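Putative phosphosugar isomerase (Silicibacter pomeroyi DSS-3, PDB 3FJ1) is of unknown function but, as a protein with two SIS domains, probably binds phosphosugars or related carbohydrate derivatives. Local coordinates at residues P43-V49 with L90-L96; L120-N126 with S136-I142; Y60-A65 with G163-L167; V34-R39 with L166-E172; L76-S82 with D106-M110. All blocks are in the same frame, centred on the assembly; numbering follows the deposited sequence. Where two conformers were deposited one is given.

Contact 1. Residues P43-V49 with L90-L96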
# COMPACT_ATOMS: atom_id res chain seq x y z
N PRO A 43 17.76 -6.50 16.89
CA PRO A 43 17.56 -6.72 15.44
C PRO A 43 17.82 -5.44 14.62
O PRO A 43 17.71 -4.33 15.14
CB PRO A 43 16.09 -7.14 15.34
CG PRO A 43 15.45 -6.59 16.59
CD PRO A 43 16.51 -6.63 17.65
N SER A 44 18.18 -5.61 13.36
CA SER A 44 18.54 -4.51 12.49
C SER A 44 17.47 -4.17 11.47
O SER A 44 17.64 -3.27 10.68
CB SER A 44 19.83 -4.83 11.75
OG SER A 44 19.75 -6.07 11.09
N PHE A 45 16.36 -4.87 11.51
CA PHE A 45 15.23 -4.49 10.67
C PHE A 45 13.97 -5.20 11.13
O PHE A 45 13.99 -6.08 12.00
CB PHE A 45 15.47 -4.64 9.15
CG PHE A 45 15.49 -6.05 8.66
CD1 PHE A 45 16.63 -6.81 8.76
CD2 PHE A 45 14.36 -6.61 8.08
CE1 PHE A 45 16.66 -8.14 8.28
CE2 PHE A 45 14.38 -7.91 7.60
CZ PHE A 45 15.53 -8.68 7.71
N VAL A 46 12.87 -4.68 10.61
CA VAL A 46 11.54 -5.13 11.00
C VAL A 46 10.73 -5.57 9.78
O VAL A 46 10.79 -4.91 8.74
CB VAL A 46 10.76 -4.01 11.72
CG1 VAL A 46 9.39 -4.53 12.18
CG2 VAL A 46 11.57 -3.45 12.91
N ALA A 47 9.96 -6.65 9.92
CA ALA A 47 9.03 -7.08 8.89
C ALA A 47 7.65 -7.08 9.51
O ALA A 47 7.51 -7.40 10.68
CB ALA A 47 9.36 -8.47 8.36
N THR A 48 6.63 -6.64 8.78
CA THR A 48 5.27 -6.67 9.29
C THR A 48 4.43 -7.66 8.46
O THR A 48 4.68 -7.86 7.27
CB THR A 48 4.56 -5.30 9.34
OG1 THR A 48 4.47 -4.77 8.01
CG2 THR A 48 5.30 -4.30 10.30
N VAL A 49 3.46 -8.27 9.13
CA VAL A 49 2.55 -9.25 8.54
C VAL A 49 1.13 -8.91 9.03
O VAL A 49 0.82 -8.97 10.23
CB VAL A 49 2.89 -10.71 8.94
CG1 VAL A 49 1.95 -11.71 8.24
CG2 VAL A 49 4.36 -11.01 8.63
N LEU A 90 15.81 -13.69 7.04
CA LEU A 90 15.23 -12.90 8.12
C LEU A 90 15.97 -12.98 9.47
O LEU A 90 15.42 -12.57 10.51
CB LEU A 90 13.74 -13.24 8.28
CG LEU A 90 12.86 -12.88 7.08
CD1 LEU A 90 11.42 -13.40 7.28
CD2 LEU A 90 12.85 -11.39 6.88
N ASP A 91 17.21 -13.47 9.46
CA ASP A 91 18.04 -13.48 10.65
C ASP A 91 18.19 -11.99 11.04
O ASP A 91 18.23 -11.13 10.18
CB ASP A 91 19.43 -14.09 10.36
CG ASP A 91 19.38 -15.57 9.95
OD1 ASP A 91 18.57 -16.38 10.48
OD2 ASP A 91 20.20 -15.96 9.09
N ARG A 92 18.27 -11.67 12.32
CA ARG A 92 18.41 -10.25 12.70
C ARG A 92 17.15 -9.41 12.50
O ARG A 92 17.20 -8.18 12.62
CB ARG A 92 19.56 -9.54 11.95
CG ARG A 92 20.92 -10.23 11.98
CD ARG A 92 21.54 -10.24 13.36
NE ARG A 92 22.84 -10.93 13.36
CZ ARG A 92 23.51 -11.29 14.44
NH1 ARG A 92 23.03 -11.05 15.66
NH2 ARG A 92 24.67 -11.92 14.31
N ALA A 93 16.02 -10.03 12.16
CA ALA A 93 14.78 -9.28 11.96
C ALA A 93 13.80 -9.52 13.11
O ALA A 93 13.76 -10.62 13.69
CB ALA A 93 14.12 -9.71 10.65
N LEU A 94 13.03 -8.48 13.42
CA LEU A 94 11.81 -8.59 14.24
C LEU A 94 10.71 -8.79 13.20
O LEU A 94 10.62 -8.01 12.23
CB LEU A 94 11.50 -7.28 14.96
CG LEU A 94 10.08 -7.06 15.54
CD1 LEU A 94 9.70 -8.14 16.58
CD2 LEU A 94 9.90 -5.69 16.22
N CYS A 95 9.87 -9.80 13.36
CA CYS A 95 8.67 -9.91 12.54
C CYS A 95 7.46 -9.58 13.42
O CYS A 95 7.17 -10.28 14.39
CB CYS A 95 8.52 -11.28 11.93
SG CYS A 95 6.99 -11.43 10.95
N LEU A 96 6.74 -8.51 13.08
CA LEU A 96 5.60 -8.07 13.84
C LEU A 96 4.31 -8.46 13.09
O LEU A 96 4.08 -7.95 12.00
CB LEU A 96 5.70 -6.57 14.04
CG LEU A 96 4.74 -5.97 15.01
CD1 LEU A 96 4.94 -6.50 16.44
CD2 LEU A 96 4.92 -4.45 14.95
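Phe45 and Ala93 lie side by side on two parallel strands, 45-49 and 93-99. The strands are neighbours in the five-stranded sheet of an SIS domain, an alpha-beta-alpha sandwich with strand order 2-1-3-4-5. Phe45 was modelled in two conformers. In the one described, Ala93 CB sits over one ring face, offset toward the rim and 3.4 Å from Phe45 CZ. This is a CH-pi contact. Leu90 CD2 meets the ring at its edge, 3.9 Å from Phe45 CE2. The Phe45 CG lies between the backbone N and the carbonyl carbon (chi1 73°), which turns the ring toward the neighbouring strand. Further along this face Val49 CG2 touches Cys95 SG at 3.5 Å. On the other face Val46 CG1 is 4.2 Å from Leu94 CD2. Backbone bonds set this register. Phe45 O accepts from Leu94 N, and Ala47 bonds to the same strand through both its N, to Leu94 O, and its O, to Leu96 N. Val49 N closes the ladder on Leu96 O. Helix 105-116 covers Val49, Leu90 and Cys95, while Pro72 of the second subunit packs on Phe45 and Leu90. Ahead of strand 93-99, a type II turn from Leu90 to Ala93 presents the Arg92 carbonyl to residues 43-44 of the same chain. Ser44 N donates to Arg92 O at 2.8 Å, in the carbonyl plane, and Pro43 CB rests beside the same oxygen.

Contact 2. Residues L120-N126 with S136-I142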
# COMPACT_ATOMS: atom_id res chain seq x y z
N LEU A 120 12.53 -13.00 14.88
CA LEU A 120 11.92 -13.05 16.21
C LEU A 120 10.49 -12.60 15.96
O LEU A 120 10.24 -11.44 15.67
CB LEU A 120 12.62 -12.09 17.21
CG LEU A 120 11.98 -12.00 18.60
CD1 LEU A 120 12.10 -13.33 19.32
CD2 LEU A 120 12.64 -10.90 19.43
N CYS A 121 9.55 -13.54 16.04
CA CYS A 121 8.14 -13.21 15.75
C CYS A 121 7.36 -12.81 16.98
O CYS A 121 7.33 -13.56 17.97
CB CYS A 121 7.47 -14.38 15.03
SG CYS A 121 8.36 -14.83 13.53
N VAL A 122 6.75 -11.63 16.92
CA VAL A 122 5.91 -11.06 17.97
C VAL A 122 4.53 -10.81 17.39
O VAL A 122 4.42 -10.16 16.34
CB VAL A 122 6.50 -9.73 18.49
CG1 VAL A 122 5.61 -9.09 19.56
CG2 VAL A 122 7.94 -9.92 19.02
N ALA A 123 3.48 -11.33 18.03
CA ALA A 123 2.11 -11.14 17.57
C ALA A 123 1.39 -10.14 18.46
O ALA A 123 1.48 -10.24 19.69
CB ALA A 123 1.34 -12.46 17.56
N LEU A 124 0.69 -9.18 17.83
CA LEU A 124 -0.21 -8.25 18.49
C LEU A 124 -1.63 -8.74 18.11
O LEU A 124 -2.03 -8.69 16.94
CB LEU A 124 -0.02 -6.81 18.01
CG LEU A 124 1.39 -6.21 18.14
CD1 LEU A 124 1.40 -4.70 17.78
CD2 LEU A 124 1.99 -6.44 19.50
N THR A 125 -2.35 -9.26 19.09
CA THR A 125 -3.63 -9.94 18.83
C THR A 125 -4.57 -9.83 20.02
O THR A 125 -4.12 -9.60 21.16
CB THR A 125 -3.40 -11.46 18.43
OG1 THR A 125 -4.64 -12.10 18.10
CG2 THR A 125 -2.72 -12.27 19.49
N ASN A 126 -5.87 -9.94 19.72
CA ASN A 126 -6.94 -9.93 20.74
C ASN A 126 -7.25 -11.35 21.25
O ASN A 126 -8.13 -11.53 22.10
CB ASN A 126 -8.21 -9.26 20.18
CG ASN A 126 -9.10 -8.67 21.27
OD1 ASN A 126 -8.63 -8.23 22.33
ND2 ASN A 126 -10.42 -8.65 21.00
N SER A 136 4.18 -17.72 17.08
CA SER A 136 5.01 -16.59 17.47
C SER A 136 5.88 -16.87 18.69
O SER A 136 5.51 -17.68 19.52
CB SER A 136 4.16 -15.36 17.69
OG SER A 136 3.33 -15.13 16.55
N ALA A 137 7.03 -16.22 18.78
CA ALA A 137 7.91 -16.32 19.94
C ALA A 137 7.30 -15.61 21.14
O ALA A 137 7.46 -16.06 22.27
CB ALA A 137 9.33 -15.77 19.62
N HIS A 138 6.59 -14.51 20.88
CA HIS A 138 5.92 -13.75 21.91
C HIS A 138 4.57 -13.27 21.41
O HIS A 138 4.41 -12.95 20.23
CB HIS A 138 6.76 -12.53 22.28
CG HIS A 138 8.13 -12.87 22.77
ND1 HIS A 138 8.36 -13.25 24.07
CD2 HIS A 138 9.32 -12.91 22.14
CE1 HIS A 138 9.65 -13.53 24.22
NE2 HIS A 138 10.25 -13.35 23.06
N THR A 139 3.61 -13.20 22.33
CA THR A 139 2.31 -12.64 22.01
C THR A 139 1.98 -11.51 22.96
O THR A 139 2.10 -11.66 24.18
CB THR A 139 1.22 -13.68 22.06
OG1 THR A 139 1.50 -14.65 21.05
CG2 THR A 139 -0.20 -13.03 21.83
N ILE A 140 1.59 -10.38 22.40
CA ILE A 140 1.11 -9.28 23.20
C ILE A 140 -0.41 -9.20 23.01
O ILE A 140 -0.92 -8.90 21.91
CB ILE A 140 1.78 -7.95 22.82
CG1 ILE A 140 3.26 -8.00 23.18
CG2 ILE A 140 1.09 -6.79 23.50
CD1 ILE A 140 4.11 -6.93 22.58
N ASP A 141 -1.14 -9.49 24.09
CA ASP A 141 -2.59 -9.37 24.11
C ASP A 141 -2.95 -7.86 24.11
O ASP A 141 -2.54 -7.10 25.01
CB ASP A 141 -3.11 -10.05 25.36
CG ASP A 141 -4.63 -10.14 25.44
OD1 ASP A 141 -5.38 -9.36 24.81
OD2 ASP A 141 -5.08 -11.00 26.23
N ILE A 142 -3.70 -7.44 23.10
CA ILE A 142 -4.10 -6.02 22.96
C ILE A 142 -5.23 -5.55 23.89
O ILE A 142 -5.50 -4.33 23.99
CB ILE A 142 -4.40 -5.66 21.47
CG1 ILE A 142 -5.73 -6.29 20.98
CG2 ILE A 142 -3.15 -6.05 20.59
CD1 ILE A 142 -6.14 -5.89 19.55
O HOH W 1 -7.98 -9.61 24.64
O HOH W 2 -6.57 -13.07 24.59
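Leu124 and Ile140 form the apolar centre, side by side and pointing the same way. They join the parallel strands 120-125 and 138-141 of a beta-alpha-beta unit, whose short helix is 131-134. Leu124 CD2 reaches Ile140 CB at 3.7 Å, because Leu124 CG is anti to its carbonyl carbon (chi1 -56°). Ile140 CD1 also meets Val122 CG1, 4.0 Å away. Ile142 CG2 comes within 4.1 Å of Leu124 CB and lies beside the backbone of Thr125, and helix 153-171 covers Ile140 and Ile142. At the start of the strands Leu120 CD1 approaches the His138 ring at its edge, in plane, 4.0 Å from CD2 of His138. Across the sheet, on the face of Ala123 and Thr139, the methyls Thr125 CG2 and Thr139 CG2 touch at 3.5 Å. Thr125 OG1 is turned to Ser99 O. Between the strands the straightest bond runs from Ile140 N to Ala123 O (171° at the hydrogen). Ile142 N ends the ladder on Thr125 O, coming from above the carbonyl plane. Beyond it lies the polar edge. Asn126 ND2 bonds to Gly145 O, and Asp141 OD1 takes the His143 N-H. One water gives a bond to Asp141 OD2 at 3.0 Å and a weak one to Asn126 O. Another sits between Asn126 and Asp141, 2.8 Å from Asn126 OD1 and 2.6 Å from Asp141 OD1.

Contact 3. Residues Y60-A65 with G163-L167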
# COMPACT_ATOMS: atom_id res chain seq x y z
N TYR A 60 1.18 2.56 10.45
CA TYR A 60 1.39 3.44 11.61
C TYR A 60 2.67 3.05 12.37
O TYR A 60 3.57 3.87 12.57
CB TYR A 60 0.14 3.36 12.49
CG TYR A 60 -0.06 4.41 13.55
CD1 TYR A 60 0.99 5.05 14.17
CD2 TYR A 60 -1.35 4.68 14.03
CE1 TYR A 60 0.77 5.97 15.20
CE2 TYR A 60 -1.55 5.57 15.05
CZ TYR A 60 -0.51 6.22 15.62
OH TYR A 60 -0.75 7.10 16.63
N LEU A 61 2.80 1.77 12.70
CA LEU A 61 3.95 1.28 13.43
C LEU A 61 5.26 1.31 12.62
O LEU A 61 6.32 1.42 13.23
CB LEU A 61 3.68 -0.10 13.99
CG LEU A 61 2.51 -0.20 15.00
CD1 LEU A 61 2.34 -1.69 15.43
CD2 LEU A 61 2.71 0.74 16.20
N SER A 62 5.17 1.26 11.28
CA SER A 62 6.35 1.36 10.44
C SER A 62 6.93 2.77 10.54
O SER A 62 8.13 2.94 10.75
CB SER A 62 6.03 1.00 8.99
OG SER A 62 5.54 -0.32 8.94
N TYR A 63 6.08 3.79 10.43
CA TYR A 63 6.55 5.17 10.66
C TYR A 63 7.15 5.33 12.05
O TYR A 63 8.23 5.91 12.20
CB TYR A 63 5.43 6.19 10.48
CG TYR A 63 5.22 6.55 9.05
CD1 TYR A 63 6.09 7.43 8.41
CD2 TYR A 63 4.19 5.97 8.31
CE1 TYR A 63 5.94 7.75 7.06
CE2 TYR A 63 4.00 6.31 6.95
CZ TYR A 63 4.90 7.18 6.34
OH TYR A 63 4.72 7.46 4.99
N ALA A 64 6.45 4.81 13.06
CA ALA A 64 6.89 4.92 14.45
C ALA A 64 8.26 4.25 14.63
O ALA A 64 9.13 4.81 15.26
CB ALA A 64 5.84 4.28 15.42
N ALA A 65 8.45 3.06 14.09
CA ALA A 65 9.76 2.37 14.26
C ALA A 65 10.92 3.09 13.55
O ALA A 65 12.06 3.17 14.04
CB ALA A 65 9.68 0.97 13.78
N GLY A 163 1.65 -1.77 20.00
CA GLY A 163 2.87 -1.59 19.20
C GLY A 163 3.67 -0.37 19.64
O GLY A 163 4.90 -0.42 19.74
N LEU A 164 2.99 0.73 19.93
CA LEU A 164 3.67 1.95 20.40
C LEU A 164 4.33 1.76 21.77
O LEU A 164 5.42 2.28 21.99
CB LEU A 164 2.74 3.18 20.39
CG LEU A 164 2.38 3.73 18.99
CD1 LEU A 164 1.27 4.76 19.15
CD2 LEU A 164 3.59 4.29 18.14
N MSE A 165 3.66 1.05 22.68
CA MSE A 165 4.20 0.71 24.03
C MSE A 165 5.49 -0.09 23.86
O MSE A 165 6.49 0.18 24.52
CB MSE A 165 3.20 -0.12 24.83
CG MSE A 165 2.00 0.66 25.37
SE MSE A 165 0.63 -0.56 26.06
CE MSE A 165 1.51 -1.36 27.63
N LEU A 166 5.49 -1.03 22.92
CA LEU A 166 6.65 -1.88 22.70
C LEU A 166 7.80 -1.04 22.20
O LEU A 166 8.90 -1.10 22.72
CB LEU A 166 6.31 -2.99 21.70
CG LEU A 166 7.37 -4.03 21.35
CD1 LEU A 166 7.83 -4.82 22.60
CD2 LEU A 166 6.82 -4.98 20.22
N LEU A 167 7.52 -0.20 21.19
CA LEU A 167 8.54 0.66 20.63
C LEU A 167 9.08 1.67 21.65
O LEU A 167 10.27 1.98 21.64
CB LEU A 167 7.98 1.40 19.41
CG LEU A 167 7.66 0.55 18.19
CD1 LEU A 167 6.98 1.38 17.09
CD2 LEU A 167 8.92 -0.12 17.70
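Leu61 and Gly163 mark one of the near points of two helical segments, 60-65 and 163-167, that run almost in the same direction. Their short axes differ by 14° and come within 10.3 Å. The CA atoms of Leu61 and Gly163 are 6.5 Å apart, and those of Ala65 and Leu167 are only slightly further apart. Gly163 lies on the side next to the other helix, and its lack of a side chain makes room for Leu61. Leu61 CD1 lies 3.8 Å from Gly163 CA, and Leu61 CD2 rests on the backbone at Gly163 C, 3.7 Å away. A CB on Gly163 would collide with Leu61 CD1.

The remaining contacts are apolar. Ala64 CB points at the partner helix and is met by two leucine methyls, Leu164 CD2 and Leu167 CD1, each at 3.5 Å. These two leucines are one turn apart on their helix. Both keep CG anti to the carbonyl carbon (chi1 -71° in Leu164), which sends their branches across to helix 53-69. Leu167 CD1 also lies near Ala65 N, and Leu167 CD2 reaches Ala65 CB at 4.1 Å. Tyr60 closes one end. Leu164 CD1 approaches its ring obliquely, 4.0 Å from Tyr60 OH. That hydroxyl is bonded to Leu306 O.

The pair belongs to the helical layer on one face of the domain's parallel sheet. Leu61 packs on Leu96 of strand 93-99, and Ala65 on Val73 of strand 73-75. Helix 308-326 covers Tyr60 and Leu164, and helix 8-41 flanks the far side of helix 153-171 at Met165 and Leu166.

Contact 4. Residues V34-R39 with L166-E172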
# COMPACT_ATOMS: atom_id res chain seq x y z
N VAL A 34 9.01 -8.26 26.31
CA VAL A 34 9.35 -8.36 24.89
C VAL A 34 10.38 -7.28 24.52
O VAL A 34 11.34 -7.57 23.83
CB VAL A 34 8.13 -8.28 23.96
CG1 VAL A 34 8.55 -8.32 22.49
CG2 VAL A 34 7.12 -9.43 24.29
N ALA A 35 10.16 -6.05 24.97
CA ALA A 35 11.12 -4.95 24.74
C ALA A 35 12.52 -5.31 25.24
O ALA A 35 13.48 -4.98 24.59
CB ALA A 35 10.63 -3.64 25.36
N ALA A 36 12.60 -5.99 26.39
CA ALA A 36 13.88 -6.43 26.97
C ALA A 36 14.58 -7.44 26.03
O ALA A 36 15.78 -7.32 25.75
CB ALA A 36 13.69 -6.99 28.37
N VAL A 37 13.81 -8.40 25.53
CA VAL A 37 14.30 -9.37 24.54
C VAL A 37 14.82 -8.63 23.30
O VAL A 37 15.88 -8.95 22.78
CB VAL A 37 13.21 -10.39 24.17
CG1 VAL A 37 13.66 -11.25 22.99
CG2 VAL A 37 12.85 -11.28 25.41
N LEU A 38 14.08 -7.63 22.82
CA LEU A 38 14.50 -6.87 21.63
C LEU A 38 15.77 -6.05 21.88
O LEU A 38 16.61 -5.96 21.01
CB LEU A 38 13.36 -5.96 21.14
CG LEU A 38 12.14 -6.70 20.56
CD1 LEU A 38 10.95 -5.73 20.34
CD2 LEU A 38 12.54 -7.44 19.25
N ARG A 39 15.92 -5.47 23.07
CA ARG A 39 17.13 -4.69 23.34
C ARG A 39 18.33 -5.63 23.36
O ARG A 39 19.42 -5.29 22.91
CB ARG A 39 17.02 -3.90 24.65
CG ARG A 39 16.18 -2.64 24.54
CD ARG A 39 16.37 -1.75 25.77
NE ARG A 39 16.03 -2.44 27.00
CZ ARG A 39 14.81 -2.59 27.51
NH1 ARG A 39 13.74 -2.11 26.91
NH2 ARG A 39 14.66 -3.24 28.64
N LEU A 166 5.49 -1.03 22.92
CA LEU A 166 6.65 -1.88 22.70
C LEU A 166 7.80 -1.04 22.20
O LEU A 166 8.90 -1.10 22.72
CB LEU A 166 6.31 -2.99 21.70
CG LEU A 166 7.37 -4.03 21.35
CD1 LEU A 166 7.83 -4.82 22.60
CD2 LEU A 166 6.82 -4.98 20.22
N LEU A 167 7.52 -0.20 21.19
CA LEU A 167 8.54 0.66 20.63
C LEU A 167 9.08 1.67 21.65
O LEU A 167 10.27 1.98 21.64
CB LEU A 167 7.98 1.40 19.41
CG LEU A 167 7.66 0.55 18.19
CD1 LEU A 167 6.98 1.38 17.09
CD2 LEU A 167 8.92 -0.12 17.70
N ALA A 168 8.21 2.17 22.51
CA ALA A 168 8.59 3.14 23.50
C ALA A 168 9.49 2.48 24.57
O ALA A 168 10.47 3.08 24.99
CB ALA A 168 7.36 3.76 24.12
N ASP A 169 9.17 1.26 24.98
CA ASP A 169 10.00 0.55 25.97
C ASP A 169 11.34 0.17 25.32
O ASP A 169 12.41 0.25 25.93
CB ASP A 169 9.32 -0.73 26.51
CG ASP A 169 8.29 -0.48 27.63
OD1 ASP A 169 8.22 0.66 28.19
OD2 ASP A 169 7.51 -1.44 27.94
N TRP A 170 11.29 -0.26 24.06
CA TRP A 170 12.50 -0.65 23.32
C TRP A 170 13.43 0.55 23.14
O TRP A 170 14.64 0.44 23.37
CB TRP A 170 12.06 -1.33 22.02
CG TRP A 170 13.13 -1.81 21.11
CD1 TRP A 170 14.45 -1.95 21.37
CD2 TRP A 170 12.91 -2.33 19.81
NE1 TRP A 170 15.09 -2.45 20.26
CE2 TRP A 170 14.15 -2.70 19.29
CE3 TRP A 170 11.77 -2.48 19.02
CZ2 TRP A 170 14.30 -3.24 18.00
CZ3 TRP A 170 11.92 -3.02 17.73
CH2 TRP A 170 13.17 -3.37 17.25
N ALA A 171 12.88 1.71 22.76
CA ALA A 171 13.65 2.93 22.59
C ALA A 171 13.96 3.61 23.94
O ALA A 171 14.82 4.51 24.01
CB ALA A 171 12.87 3.93 21.66
N GLU A 172 13.27 3.17 24.99
CA GLU A 172 13.38 3.78 26.32
C GLU A 172 13.06 5.27 26.22
O GLU A 172 13.82 6.13 26.68
CB GLU A 172 14.77 3.49 26.93
CG GLU A 172 14.99 1.98 27.13
CD GLU A 172 16.35 1.65 27.68
OE1 GLU A 172 17.35 1.72 26.92
OE2 GLU A 172 16.40 1.27 28.86
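Trp170 has its CG anti to the backbone N (chi1 -180°), which swings the indole out beside helix 8-41 and against Leu38. Leu38 stands over the ring at about a right angle. Its CB lies above the five-membered ring in a CH-pi contact, 3.8 Å from the centroid. Its CD1 covers the six-membered part, 3.6 Å from Trp170 CE3. Arg39 is bent at chi3 (-58°), and this curls its end back between the two helices, toward Asp169. The Arg39 and Trp170 side chains slide past each other in opposite directions, with Arg39 CG 3.7 Å from Trp170 CD1. Arg39 NH1 comes within 2.9 Å of Asp169 O, near the guanidinium plane. The Glu172 carboxylate stacks nearly parallel over one face of the guanidinium. The link is loose and electrostatic, with Arg39 NE 4.2 Å from Glu172 OE2. Asp169 itself makes a salt bridge with Arg177. At the close point of the helices Ala35 CB touches Asp169 CB at 3.4 Å, and Leu166 CD1 meets Val34 CG1 at 3.6 Å. An alanine in place of Trp170 would probably leave a gap beside Leu38 and deprive the aliphatic part of Arg39 of its support. The segments cross at 47°, joining the N-terminal helix to helix 153-171 on one face of the SIS sheet. The latter helix ends in a Schellman motif, with Glu172 as its C-prime residue at positive phi.

Contact 5. Residues L76-S82 with D106-M110. With EDO (1,2-ethanediol), chain J.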
# COMPACT_ATOMS: atom_id res chain seq x y z
N LEU A 76 5.56 -7.55 4.43
CA LEU A 76 5.61 -8.80 3.73
C LEU A 76 4.26 -9.28 3.23
O LEU A 76 3.35 -9.53 4.02
CB LEU A 76 6.22 -9.88 4.64
CG LEU A 76 7.68 -9.76 5.12
CD1 LEU A 76 8.05 -10.98 6.03
CD2 LEU A 76 8.64 -9.58 3.94
N GLY A 77 4.14 -9.45 1.92
CA GLY A 77 2.92 -9.96 1.33
C GLY A 77 2.75 -11.41 1.75
O GLY A 77 3.63 -12.21 1.44
N PRO A 78 1.65 -11.77 2.45
CA PRO A 78 1.57 -13.16 2.95
C PRO A 78 1.65 -14.25 1.90
O PRO A 78 2.02 -15.37 2.23
CB PRO A 78 0.26 -13.19 3.74
CG PRO A 78 -0.01 -11.71 4.12
CD PRO A 78 0.49 -10.96 2.91
N SER A 79 1.35 -13.92 0.64
CA SER A 79 1.47 -14.92 -0.45
C SER A 79 2.89 -15.45 -0.60
O SER A 79 3.08 -16.59 -1.04
CB SER A 79 0.97 -14.37 -1.78
OG SER A 79 1.82 -13.36 -2.34
N VAL A 80 3.87 -14.64 -0.20
CA VAL A 80 5.28 -15.06 -0.26
C VAL A 80 5.49 -16.38 0.48
O VAL A 80 6.27 -17.23 0.06
CB VAL A 80 6.22 -13.93 0.21
CG1 VAL A 80 7.64 -14.43 0.32
CG2 VAL A 80 6.16 -12.75 -0.80
N ALA A 81 4.75 -16.53 1.58
CA ALA A 81 4.75 -17.80 2.33
C ALA A 81 3.66 -18.76 1.86
O ALA A 81 3.93 -19.94 1.53
CB ALA A 81 4.58 -17.54 3.82
N SER A 82 2.43 -18.26 1.83
CA SER A 82 1.25 -19.14 1.63
C SER A 82 1.07 -19.68 0.22
O SER A 82 0.46 -20.75 0.03
CB SER A 82 -0.04 -18.43 2.07
OG SER A 82 -0.38 -17.40 1.15
N ASP A 106 -3.24 -17.19 5.98
CA ASP A 106 -2.15 -16.47 5.34
C ASP A 106 -1.24 -15.75 6.34
O ASP A 106 -0.03 -15.82 6.24
CB ASP A 106 -2.69 -15.46 4.32
CG ASP A 106 -3.17 -16.12 3.04
OD1 ASP A 106 -3.09 -17.36 2.91
OD2 ASP A 106 -3.65 -15.36 2.18
N ILE A 107 -1.84 -15.07 7.31
CA ILE A 107 -1.07 -14.35 8.34
C ILE A 107 -0.27 -15.35 9.21
O ILE A 107 0.89 -15.11 9.53
CB ILE A 107 -1.99 -13.42 9.17
CG1 ILE A 107 -2.71 -12.41 8.25
CG2 ILE A 107 -1.25 -12.73 10.30
CD1 ILE A 107 -1.81 -11.57 7.36
N VAL A 108 -0.89 -16.47 9.53
CA VAL A 108 -0.26 -17.53 10.31
C VAL A 108 0.92 -18.12 9.51
O VAL A 108 2.01 -18.32 10.07
CB VAL A 108 -1.30 -18.62 10.72
CG1 VAL A 108 -0.62 -19.83 11.35
CG2 VAL A 108 -2.33 -18.03 11.70
N ALA A 109 0.71 -18.37 8.21
CA ALA A 109 1.75 -18.96 7.36
C ALA A 109 2.97 -18.06 7.20
O ALA A 109 4.09 -18.54 7.25
CB ALA A 109 1.20 -19.33 5.99
N MSE A 110 2.73 -16.77 6.98
CA MSE A 110 3.80 -15.83 6.79
C MSE A 110 4.59 -15.67 8.10
O MSE A 110 5.84 -15.66 8.10
CB MSE A 110 3.24 -14.51 6.28
CG MSE A 110 4.26 -13.48 5.90
SE MSE A 110 5.35 -13.89 4.30
CE MSE A 110 6.75 -14.59 5.39
C1 EDO J . 6.27 -7.62 -1.94
O1 EDO J . 6.74 -6.45 -1.23
C2 EDO J . 5.54 -8.56 -1.00
O2 EDO J . 6.33 -8.94 0.11
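Met110, a selenomethionine, turns its side chain into the bend of residues 76-82. Its CG is anti to the backbone N (chi1 -174°), and the chain then folds twice. The selenium passes between the Gly77 carbonyl and the next turn, with Met110 SE 3.7 Å from Gly77 O and 3.8 Å from Ala81 CB. The Met110 and Leu76 side chains cross at about a right angle, with Met110 CE 3.9 Å from Leu76 CD1. Ala81 CB also presses on the helix backbone, 3.5 Å from Met110 CA. Pro78 lies alongside Ile107, pointing the same way, with Pro78 CG 3.7 Å from Ile107 CD1. The other edge is polar. Ser82 OG is 3.2 Å from Asp106 OD1, a weak bond, and Pro78 O also lies within reach of its proton. Asp106 OD2 makes a salt bridge with Arg213 of the second subunit. An alanine in place of Asp106 would probably leave that arginine without its carboxylate mate and let the Ser82 hydroxyl turn more freely. On the far side Gly77 N gives a nearly straight bond (175°) to O2 of a 1,2-ethanediol, probably from the crystallisation liquor, at 2.9 Å. The diol is also bonded to Glu66 of the second subunit. Short helix 79-82 and helix 105-116 thus pack together beside the parallel sheet, as part of a helical layer of the SIS sandwich that meets the partner chain.

All five contacts build the first SIS domain and its N-terminal helix. Contacts 1 and 2, with centres 13 Å apart, share one parallel sheet, where strands 93-99 and 120-125 are neighbours joined by backbone bonds. Contacts 3 and 4 both use helix 153-171 and lie on one sheet face. Contact 5 covers the opposite face, and its centre is 25 Å from that of contact 4. Sheet residues therefore touch helices on both faces. Along the chain, contacts 1, 2 and 5 lie inside the loop closed by contact 4, so two long helices bracket the sheet in sequence. Contacts 1 and 5 both touch the second subunit, so this domain takes part in the subunit interface.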